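Local coordinates for protein pectate lyase (Bacillus subtilis, PDB 5AMV) that cleaves polygalacturonate by calcium-dependent beta-elimination, releasing oligosaccharides with an unsaturated galacturonosyl group at their non-reducing ends, at residues M237-S248 / L268-R279. Residues are numbered along the deposited sequence; the frame is centred on the assembly and turned at random.
Sequences MSYNYYHDHDKS and LHHNRYKNIVQR. With ADA (alpha-D-galactopyranuronic acid), chain B; ADA (alpha-D-galactopyranuronic acid), chain C.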
ATOM      1  N   MET A 237      -5.984   4.630   7.742  1.00  6.35           N
ATOM      2  CA  MET A 237      -5.958   4.997   6.313  1.00  6.48           C
ATOM      3  C   MET A 237      -7.419   5.250   5.920  1.00  7.12           C
ATOM      4  O   MET A 237      -8.249   4.324   5.974  1.00  6.26           O
ATOM      5  CB  MET A 237      -5.372   3.880   5.458  1.00  6.20           C
ATOM      6  CG  MET A 237      -4.019   3.350   5.951  1.00  7.66           C
ATOM      7  SD  MET A 237      -3.339   2.272   4.671  1.00  9.15           S
ATOM      8  CE  MET A 237      -1.963   1.614   5.629  1.00  8.89           C
ATOM      9  N   SER A 238      -7.720   6.504   5.560  1.00  7.15           N
ATOM     10  CA  SER A 238      -9.092   6.919   5.329  1.00  7.19           C
ATOM     11  C   SER A 238      -9.221   7.666   4.020  1.00  7.13           C
ATOM     12  O   SER A 238      -8.315   8.393   3.624  1.00  6.88           O
ATOM     13  CB  SER A 238      -9.605   7.795   6.494  1.00  7.37           C
ATOM     14  OG  SER A 238      -8.773   8.943   6.728  1.00  7.88           O
ATOM     15  N   TYR A 239     -10.365   7.492   3.354  1.00  7.22           N
ATOM     16  CA  TYR A 239     -10.709   8.280   2.152  1.00  7.00           C
ATOM     17  C   TYR A 239      -9.647   8.222   1.063  1.00  7.95           C
ATOM     18  O   TYR A 239      -9.452   9.214   0.328  1.00  7.79           O
ATOM     19  CB  TYR A 239     -11.037   9.741   2.550  1.00  6.20           C
ATOM     20  CG  TYR A 239     -12.324   9.861   3.351  1.00  7.32           C
ATOM     21  CD1 TYR A 239     -13.564   9.819   2.697  1.00  9.40           C
ATOM     22  CD2 TYR A 239     -12.300   9.961   4.745  1.00 10.29           C
ATOM     23  CE1 TYR A 239     -14.757   9.902   3.409  1.00  9.21           C
ATOM     24  CE2 TYR A 239     -13.487  10.043   5.464  1.00 10.38           C
ATOM     25  CZ  TYR A 239     -14.702  10.002   4.798  1.00 12.24           C
ATOM     26  OH  TYR A 239     -15.886  10.073   5.504  1.00 13.95           O
ATOM     27  N   ASN A 240      -8.972   7.069   0.931  1.00  6.54           N
ATOM     28  CA  ASN A 240      -8.047   6.941  -0.168  1.00  6.76           C
ATOM     29  C   ASN A 240      -8.661   6.263  -1.362  1.00  7.44           C
ATOM     30  O   ASN A 240      -9.651   5.532  -1.200  1.00  8.20           O
ATOM     31  CB  ASN A 240      -6.776   6.202   0.261  1.00  6.94           C
ATOM     32  CG  ASN A 240      -6.101   6.850   1.446  1.00  7.00           C
ATOM     33  OD1 ASN A 240      -5.522   7.941   1.341  1.00  7.27           O
ATOM     34  ND2 ASN A 240      -6.168   6.178   2.591  1.00  7.35           N
ATOM     35  N   TYR A 241      -8.073   6.473  -2.543  1.00  6.90           N
ATOM     36  CA  TYR A 241      -8.612   5.884  -3.775  1.00  6.15           C
ATOM     37  C   TYR A 241      -7.530   5.011  -4.418  1.00  6.97           C
ATOM     38  O   TYR A 241      -6.551   5.523  -4.990  1.00  7.37           O
ATOM     39  CB  TYR A 241      -9.086   6.989  -4.739  1.00  7.42           C
ATOM     40  CG  TYR A 241      -9.728   6.523  -6.046  1.00  6.97           C
ATOM     41  CD1 TYR A 241     -10.169   5.189  -6.241  1.00  8.41           C
ATOM     42  CD2 TYR A 241      -9.941   7.446  -7.080  1.00  9.78           C
ATOM     43  CE1 TYR A 241     -10.751   4.798  -7.430  1.00  8.69           C
ATOM     44  CE2 TYR A 241     -10.531   7.053  -8.272  1.00 12.54           C
ATOM     45  CZ  TYR A 241     -10.953   5.736  -8.422  1.00 11.84           C
ATOM     46  OH  TYR A 241     -11.531   5.335  -9.598  1.00 12.33           O
ATOM     47  N   TYR A 242      -7.688   3.700  -4.271  1.00  5.93           N
ATOM     48  CA  TYR A 242      -6.766   2.744  -4.871  1.00  6.94           C
ATOM     49  C   TYR A 242      -7.382   2.268  -6.174  1.00  7.68           C
ATOM     50  O   TYR A 242      -8.546   1.806  -6.194  1.00  6.93           O
ATOM     51  CB  TYR A 242      -6.668   1.545  -3.936  1.00  6.15           C
ATOM     52  CG  TYR A 242      -6.147   1.826  -2.533  1.00  6.16           C
ATOM     53  CD1 TYR A 242      -7.007   2.139  -1.481  1.00  6.10           C
ATOM     54  CD2 TYR A 242      -4.778   1.727  -2.262  1.00  6.41           C
ATOM     55  CE1 TYR A 242      -6.503   2.365  -0.184  1.00  4.65           C
ATOM     56  CE2 TYR A 242      -4.283   1.894  -0.954  1.00  4.99           C
ATOM     57  CZ  TYR A 242      -5.142   2.213   0.039  1.00  4.68           C
ATOM     58  OH  TYR A 242      -4.754   2.390   1.344  1.00  5.89           O
ATOM     59  N   HIS A 243      -6.642   2.354  -7.281  1.00  7.95           N
ATOM     60  CA  HIS A 243      -7.217   1.899  -8.551  1.00  8.09           C
ATOM     61  C   HIS A 243      -6.216   1.349  -9.544  1.00  8.50           C
ATOM     62  O   HIS A 243      -5.076   1.805  -9.575  1.00  7.94           O
ATOM     63  CB  HIS A 243      -8.212   2.871  -9.192  1.00 10.45           C
ATOM     64  CG  HIS A 243      -7.612   4.143  -9.690  1.00 11.95           C
ATOM     65  ND1 HIS A 243      -7.185   4.290 -10.993  1.00 14.88           N
ATOM     66  CD2 HIS A 243      -7.452   5.354  -9.105  1.00 13.52           C
ATOM     67  CE1 HIS A 243      -6.736   5.520 -11.178  1.00 15.42           C
ATOM     68  NE2 HIS A 243      -6.904   6.194 -10.053  1.00 13.53           N
ATOM     69  N   ASP A 244      -6.659   0.346 -10.300  1.00  7.64           N
ATOM     70  CA  ASP A 244      -5.880  -0.209 -11.445  1.00  8.63           C
ATOM     71  C   ASP A 244      -4.503  -0.656 -10.951  1.00  7.89           C
ATOM     72  O   ASP A 244      -3.451  -0.078 -11.287  1.00  8.17           O
ATOM     73  CB  ASP A 244      -5.805   0.837 -12.577  1.00 10.81           C
ATOM     74  CG  ASP A 244      -7.170   1.184 -13.074  1.00 13.92           C
ATOM     75  OD1 ASP A 244      -7.867   0.302 -13.625  1.00 17.19           O
ATOM     76  OD2 ASP A 244      -7.600   2.318 -12.822  1.00 19.76           O
ATOM     77  N   HIS A 245      -4.527  -1.700 -10.111  1.00  5.92           N
ATOM     78  CA  HIS A 245      -3.313  -2.204  -9.478  1.00  6.25           C
ATOM     79  C   HIS A 245      -3.602  -3.640  -8.992  1.00  5.58           C
ATOM     80  O   HIS A 245      -4.770  -3.985  -8.746  1.00  6.26           O
ATOM     81  CB  HIS A 245      -2.917  -1.262  -8.306  1.00  7.20           C
ATOM     82  CG  HIS A 245      -1.694  -1.713  -7.564  1.00  7.06           C
ATOM     83  ND1 HIS A 245      -0.416  -1.298  -7.888  1.00  6.64           N
ATOM     84  CD2 HIS A 245      -1.552  -2.601  -6.553  1.00  6.09           C
ATOM     85  CE1 HIS A 245       0.455  -1.894  -7.096  1.00  7.11           C
ATOM     86  NE2 HIS A 245      -0.201  -2.692  -6.276  1.00  7.66           N
ATOM     87  N   ASP A 246      -2.574  -4.483  -8.909  1.00  6.28           N
ATOM     88  CA  ASP A 246      -2.771  -5.873  -8.510  1.00  6.23           C
ATOM     89  C   ASP A 246      -2.860  -6.032  -6.984  1.00  7.21           C
ATOM     90  O   ASP A 246      -3.956  -6.121  -6.454  1.00  7.84           O
ATOM     91  CB  ASP A 246      -1.671  -6.705  -9.207  1.00  6.76           C
ATOM     92  CG  ASP A 246      -1.784  -8.211  -8.946  1.00 10.39           C
ATOM     93  OD1 ASP A 246      -2.607  -8.666  -8.157  1.00  9.18           O
ATOM     94  OD2 ASP A 246      -0.921  -8.917  -9.514  1.00 18.08           O
ATOM     95  N   LYS A 247      -1.725  -5.982  -6.271  1.00  6.36           N
ATOM     96  CA  LYS A 247      -1.699  -6.215  -4.810  1.00  7.85           C
ATOM     97  C   LYS A 247      -1.721  -4.914  -4.022  1.00  6.95           C
ATOM     98  O   LYS A 247      -0.722  -4.185  -3.949  1.00  7.95           O
ATOM     99  CB  LYS A 247      -0.445  -7.005  -4.485  1.00  8.72           C
ATOM    100  CG  LYS A 247      -0.512  -8.424  -5.122  1.00 12.27           C
ATOM    101  CD  LYS A 247       0.740  -9.254  -4.854  1.00 21.42           C
ATOM    102  CE  LYS A 247       1.803  -9.085  -5.894  1.00 26.94           C
ATOM    103  NZ  LYS A 247       2.605 -10.379  -5.959  1.00 27.78           N
ATOM    104  N   SER A 248      -2.865  -4.598  -3.435  1.00  6.72           N
ATOM    105  CA  SER A 248      -2.995  -3.260  -2.828  1.00  6.68           C
ATOM    106  C   SER A 248      -2.302  -3.045  -1.494  1.00  7.75           C
ATOM    107  O   SER A 248      -1.490  -2.136  -1.348  1.00  7.31           O
ATOM    108  CB  SER A 248      -4.456  -2.934  -2.618  1.00  6.33           C
ATOM    109  OG  SER A 248      -4.595  -1.706  -1.940  1.00  6.94           O
ATOM    110  N   LEU A 268      -9.030   0.933   8.469  1.00  7.31           N
ATOM    111  CA  LEU A 268      -9.276   1.341   7.084  1.00  7.06           C
ATOM    112  C   LEU A 268     -10.710   1.769   6.943  1.00  7.34           C
ATOM    113  O   LEU A 268     -11.616   0.945   7.111  1.00  6.74           O
ATOM    114  CB  LEU A 268      -9.051   0.173   6.103  1.00  7.12           C
ATOM    115  CG  LEU A 268      -7.670  -0.508   6.184  1.00  7.44           C
ATOM    116  CD1 LEU A 268      -7.582  -1.563   5.111  1.00  8.08           C
ATOM    117  CD2 LEU A 268      -6.534   0.486   5.960  1.00  7.32           C
ATOM    118  N   HIS A 269     -10.932   3.039   6.623  1.00  7.09           N
ATOM    119  CA  HIS A 269     -12.322   3.424   6.351  1.00  6.54           C
ATOM    120  C   HIS A 269     -12.507   4.403   5.218  1.00  6.86           C
ATOM    121  O   HIS A 269     -11.642   5.209   4.951  1.00  7.01           O
ATOM    122  CB  HIS A 269     -13.028   3.879   7.662  1.00  7.10           C
ATOM    123  CG  HIS A 269     -12.619   5.241   8.162  1.00  7.25           C
ATOM    124  ND1 HIS A 269     -13.217   6.407   7.719  1.00 10.66           N
ATOM    125  CD2 HIS A 269     -11.686   5.617   9.082  1.00 11.25           C
ATOM    126  CE1 HIS A 269     -12.663   7.442   8.333  1.00 11.30           C
ATOM    127  NE2 HIS A 269     -11.737   6.993   9.166  1.00  8.14           N
ATOM    128  N   HIS A 270     -13.684   4.332   4.584  1.00  6.77           N
ATOM    129  CA  HIS A 270     -14.057   5.174   3.442  1.00  6.50           C
ATOM    130  C   HIS A 270     -13.045   5.170   2.304  1.00  6.98           C
ATOM    131  O   HIS A 270     -12.948   6.158   1.533  1.00  7.16           O
ATOM    132  CB  HIS A 270     -14.346   6.598   3.922  1.00  7.34           C
ATOM    133  CG  HIS A 270     -15.559   6.705   4.793  1.00  7.19           C
ATOM    134  ND1 HIS A 270     -15.487   6.663   6.173  1.00  9.58           N
ATOM    135  CD2 HIS A 270     -16.867   6.854   4.485  1.00  9.32           C
ATOM    136  CE1 HIS A 270     -16.706   6.786   6.679  1.00 11.23           C
ATOM    137  NE2 HIS A 270     -17.564   6.883   5.674  1.00  8.88           N
ATOM    138  N   ASN A 271     -12.307   4.075   2.191  1.00  6.93           N
ATOM    139  CA  ASN A 271     -11.486   3.903   1.005  1.00  6.91           C
ATOM    140  C   ASN A 271     -12.219   3.309  -0.179  1.00  7.78           C
ATOM    141  O   ASN A 271     -13.174   2.528  -0.030  1.00  8.02           O
ATOM    142  CB  ASN A 271     -10.284   3.044   1.329  1.00  8.81           C
ATOM    143  CG  ASN A 271      -9.476   3.614   2.462  1.00  6.80           C
ATOM    144  OD1 ASN A 271      -8.794   4.649   2.311  1.00  6.54           O
ATOM    145  ND2 ASN A 271      -9.533   2.946   3.631  1.00  5.81           N
ATOM    146  N   ARG A 272     -11.765   3.694  -1.372  1.00  6.62           N
ATOM    147  CA  ARG A 272     -12.306   3.174  -2.617  1.00  6.23           C
ATOM    148  C   ARG A 272     -11.279   2.285  -3.295  1.00  6.77           C
ATOM    149  O   ARG A 272     -10.123   2.692  -3.390  1.00  6.49           O
ATOM    150  CB  ARG A 272     -12.657   4.362  -3.528  1.00  6.07           C
ATOM    151  CG  ARG A 272     -13.312   3.952  -4.848  1.00  6.10           C
ATOM    152  CD  ARG A 272     -13.672   5.227  -5.648  1.00  8.34           C
ATOM    153  NE  ARG A 272     -14.361   4.838  -6.884  1.00  8.17           N
ATOM    154  CZ  ARG A 272     -14.621   5.680  -7.881  1.00  9.69           C
ATOM    155  NH1 ARG A 272     -14.232   6.952  -7.789  1.00 10.35           N
ATOM    156  NH2 ARG A 272     -15.274   5.258  -8.950  1.00 11.52           N
ATOM    157  N   TYR A 273     -11.702   1.088  -3.725  1.00  5.96           N
ATOM    158  CA  TYR A 273     -10.812   0.139  -4.434  1.00  6.13           C
ATOM    159  C   TYR A 273     -11.495  -0.193  -5.740  1.00  7.13           C
ATOM    160  O   TYR A 273     -12.509  -0.891  -5.752  1.00  8.19           O
ATOM    161  CB  TYR A 273     -10.591  -1.159  -3.621  1.00  5.31           C
ATOM    162  CG  TYR A 273     -10.028  -0.935  -2.214  1.00  7.24           C
ATOM    163  CD1 TYR A 273     -10.862  -0.620  -1.145  1.00  5.09           C
ATOM    164  CD2 TYR A 273      -8.650  -1.057  -1.963  1.00  7.27           C
ATOM    165  CE1 TYR A 273     -10.356  -0.416   0.137  1.00  7.55           C
ATOM    166  CE2 TYR A 273      -8.142  -0.909  -0.682  1.00  6.16           C
ATOM    167  CZ  TYR A 273      -8.991  -0.545   0.344  1.00  6.48           C
ATOM    168  OH  TYR A 273      -8.535  -0.333   1.617  1.00  6.49           O
ATOM    169  N   LYS A 274     -10.943   0.303  -6.844  1.00  6.80           N
ATOM    170  CA  LYS A 274     -11.560   0.096  -8.155  1.00  6.31           C
ATOM    171  C   LYS A 274     -10.548  -0.596  -9.076  1.00  7.54           C
ATOM    172  O   LYS A 274      -9.410  -0.153  -9.231  1.00  6.03           O
ATOM    173  CB  LYS A 274     -11.961   1.420  -8.764  1.00  7.31           C
ATOM    174  CG  LYS A 274     -12.575   1.212 -10.193  1.00  9.06           C
ATOM    175  CD  LYS A 274     -13.219   2.470 -10.699  1.00 12.14           C
ATOM    176  CE  LYS A 274     -13.781   2.210 -12.071  1.00 14.35           C
ATOM    177  NZ  LYS A 274     -14.567   3.346 -12.665  1.00 18.56           N
ATOM    178  N   ASN A 275     -10.931  -1.740  -9.623  1.00  7.44           N
ATOM    179  CA  ASN A 275      -9.978  -2.513 -10.438  1.00  7.48           C
ATOM    180  C   ASN A 275      -8.671  -2.780  -9.679  1.00  7.03           C
ATOM    181  O   ASN A 275      -7.564  -2.585 -10.184  1.00  6.70           O
ATOM    182  CB  ASN A 275      -9.740  -1.863 -11.813  1.00  8.15           C
ATOM    183  CG  ASN A 275     -11.005  -1.669 -12.574  1.00  9.25           C
ATOM    184  OD1 ASN A 275     -11.891  -2.519 -12.550  1.00 13.10           O
ATOM    185  ND2 ASN A 275     -11.061  -0.594 -13.354  1.00 13.62           N
ATOM    186  N   ILE A 276      -8.872  -3.296  -8.462  1.00  6.31           N
ATOM    187  CA  ILE A 276      -7.826  -3.830  -7.637  1.00  6.81           C
ATOM    188  C   ILE A 276      -8.014  -5.345  -7.629  1.00  7.01           C
ATOM    189  O   ILE A 276      -9.132  -5.861  -7.493  1.00  7.36           O
ATOM    190  CB  ILE A 276      -7.963  -3.274  -6.210  1.00  5.67           C
ATOM    191  CG1 ILE A 276      -7.737  -1.731  -6.179  1.00  7.60           C
ATOM    192  CG2 ILE A 276      -6.955  -3.971  -5.227  1.00  5.97           C
ATOM    193  CD1 ILE A 276      -6.304  -1.331  -6.690  1.00  6.11           C
ATOM    194  N   VAL A 277      -6.927  -6.076  -7.867  1.00  6.62           N
ATOM    195  CA  VAL A 277      -7.024  -7.531  -7.988  1.00  6.13           C
ATOM    196  C   VAL A 277      -7.206  -8.184  -6.620  1.00  6.62           C
ATOM    197  O   VAL A 277      -8.092  -9.038  -6.461  1.00  7.22           O
ATOM    198  CB  VAL A 277      -5.792  -8.180  -8.719  1.00  5.89           C
ATOM    199  CG1 VAL A 277      -5.915  -9.670  -8.724  1.00  6.31           C
ATOM    200  CG2 VAL A 277      -5.688  -7.665 -10.144  1.00  4.80           C
ATOM    201  N   GLN A 278      -6.318  -7.869  -5.690  1.00  7.09           N
ATOM    202  CA  GLN A 278      -6.271  -8.634  -4.448  1.00  6.66           C
ATOM    203  C   GLN A 278      -5.605  -7.859  -3.321  1.00  7.11           C
ATOM    204  O   GLN A 278      -5.084  -6.761  -3.520  1.00  7.14           O
ATOM    205  CB  GLN A 278      -5.508  -9.939  -4.721  1.00  6.91           C
ATOM    206  CG  GLN A 278      -4.048  -9.708  -5.137  1.00  8.29           C
ATOM    207  CD  GLN A 278      -3.351 -11.007  -5.488  1.00 12.67           C
ATOM    208  OE1 GLN A 278      -3.463 -11.988  -4.741  1.00 15.30           O
ATOM    209  NE2 GLN A 278      -2.609 -11.024  -6.597  1.00 12.52           N
ATOM    210  N   ARG A 279      -5.660  -8.436  -2.107  1.00  7.42           N
ATOM    211  CA  ARG A 279      -5.037  -7.834  -0.908  1.00  6.52           C
ATOM    212  C   ARG A 279      -5.594  -6.468  -0.578  1.00  7.26           C
ATOM    213  O   ARG A 279      -4.901  -5.461  -0.676  1.00  7.62           O
ATOM    214  CB  ARG A 279      -3.487  -7.788  -1.000  1.00  6.42           C
ATOM    215  CG  ARG A 279      -2.916  -9.151  -1.387  1.00  8.90           C
ATOM    216  CD  ARG A 279      -1.405  -9.127  -1.445  1.00 14.06           C
ATOM    217  NE  ARG A 279      -0.862 -10.457  -1.682  1.00 14.59           N
ATOM    218  CZ  ARG A 279       0.444 -10.754  -1.688  1.00 19.48           C
ATOM    219  NH1 ARG A 279       1.361  -9.801  -1.492  1.00 17.89           N
ATOM    220  NH2 ARG A 279       0.836 -12.007  -1.882  1.00 17.88           N
TER
HETATM  221  C1  ADA B   3      -0.068 -14.510  -4.293  1.00 20.85           C
HETATM  222  C2  ADA B   3       1.418 -14.908  -4.287  1.00 21.06           C
HETATM  223  C3  ADA B   3       1.625 -16.177  -3.456  1.00 21.29           C
HETATM  224  C4  ADA B   3       1.116 -15.993  -2.036  1.00 19.05           C
HETATM  225  C5  ADA B   3      -0.357 -15.604  -2.087  1.00 17.89           C
HETATM  226  C6  ADA B   3      -0.762 -15.180  -0.693  1.00 16.45           C
HETATM  227  O2  ADA B   3       1.782 -15.225  -5.638  1.00 24.83           O
HETATM  228  O3  ADA B   3       3.024 -16.489  -3.382  1.00 21.79           O
HETATM  229  O4  ADA B   3       1.856 -14.910  -1.436  1.00 19.44           O
HETATM  230  O5  ADA B   3      -0.567 -14.454  -2.955  1.00 21.48           O
HETATM  231  O6B ADA B   3      -1.218 -14.010  -0.560  1.00 13.90           O
HETATM  232  O6A ADA B   3      -0.613 -15.973   0.292  1.00 16.00           O
HETATM  233  C1  ADA C   2      -2.739 -17.809  -6.752  1.00 25.89           C
HETATM  234  C2  ADA C   2      -2.754 -17.715  -5.225  1.00 26.06           C
HETATM  235  C3  ADA C   2      -3.076 -16.269  -4.800  1.00 24.02           C
HETATM  236  C4  ADA C   2      -2.061 -15.299  -5.407  1.00 21.56           C
HETATM  237  C5  ADA C   2      -2.041 -15.508  -6.935  1.00 22.82           C
HETATM  238  C6  ADA C   2      -1.092 -14.586  -7.657  1.00 22.90           C
HETATM  239  O2  ADA C   2      -3.700 -18.650  -4.671  1.00 26.73           O
HETATM  240  O3  ADA C   2      -3.147 -16.171  -3.373  1.00 22.42           O
HETATM  241  O4  ADA C   2      -0.773 -15.525  -4.809  1.00 22.39           O
HETATM  242  O5  ADA C   2      -1.766 -16.894  -7.279  1.00 23.21           O
HETATM  243  O6B ADA C   2      -1.085 -13.338  -7.408  1.00 17.77           O
HETATM  244  O6A ADA C   2      -0.336 -15.129  -8.507  1.00 22.20           O
HETATM  245  O   HOH W   1      -5.874  -0.249   2.224  1.00  6.45           O
HETATM  246  O   HOH W   2     -10.151   2.476 -13.359  1.00 30.09           O
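Tyr242 N donates to Arg272 O and Tyr242 O receives Lys274 N, part of a parallel backbone ladder joining strands 241-243 and 272-274 at 12° in successive coils of the pectate lyase beta-helix. At the bend, Asn240 and Asn271 lie side by side as rungs of an asparagine ladder, their amide planes 7° apart: Asn271 OD1 takes Asn240 N at 2.8 Å and, weakly, Asn240 ND2, while Asn271 ND2 reaches Met237 O at 3.0 Å from above the carbonyl plane.

His270 CB makes a CH-pi contact over the Tyr239 ring, 3.4 Å from its centroid, and the near-parallel imidazole is slid outward beneath Tyr239 OH; an alanine in place of Tyr239 would probably leave this face of His270 without its cover. The extended Arg272 chain, with CG trans to the backbone N (chi1 -177°), lays its guanidinium flat on Tyr241, centres 4.3 Å apart, while Glu296 pairs with Arg272 NE. Inside, Tyr242 CD1 meets Tyr273 CE2 at 3.3 Å, and a water links the two hydroxyls, weakly at Tyr242 OH, also hydrogen-bonded to Thr226.

Gln278 NE2 donates to Asp246 OD1 (2.8 Å, syn side) and to ADA (chain C) O6B (2.9 Å). Lys247 CD lies over the Arg279 guanidinium, whose NH2 binds the chain B sugar. Asp246, its OD2 salt-bridged to Lys218, probably helps hold the Gln278 amide toward the sugar carboxylate beside the inferred catalytic Arg279.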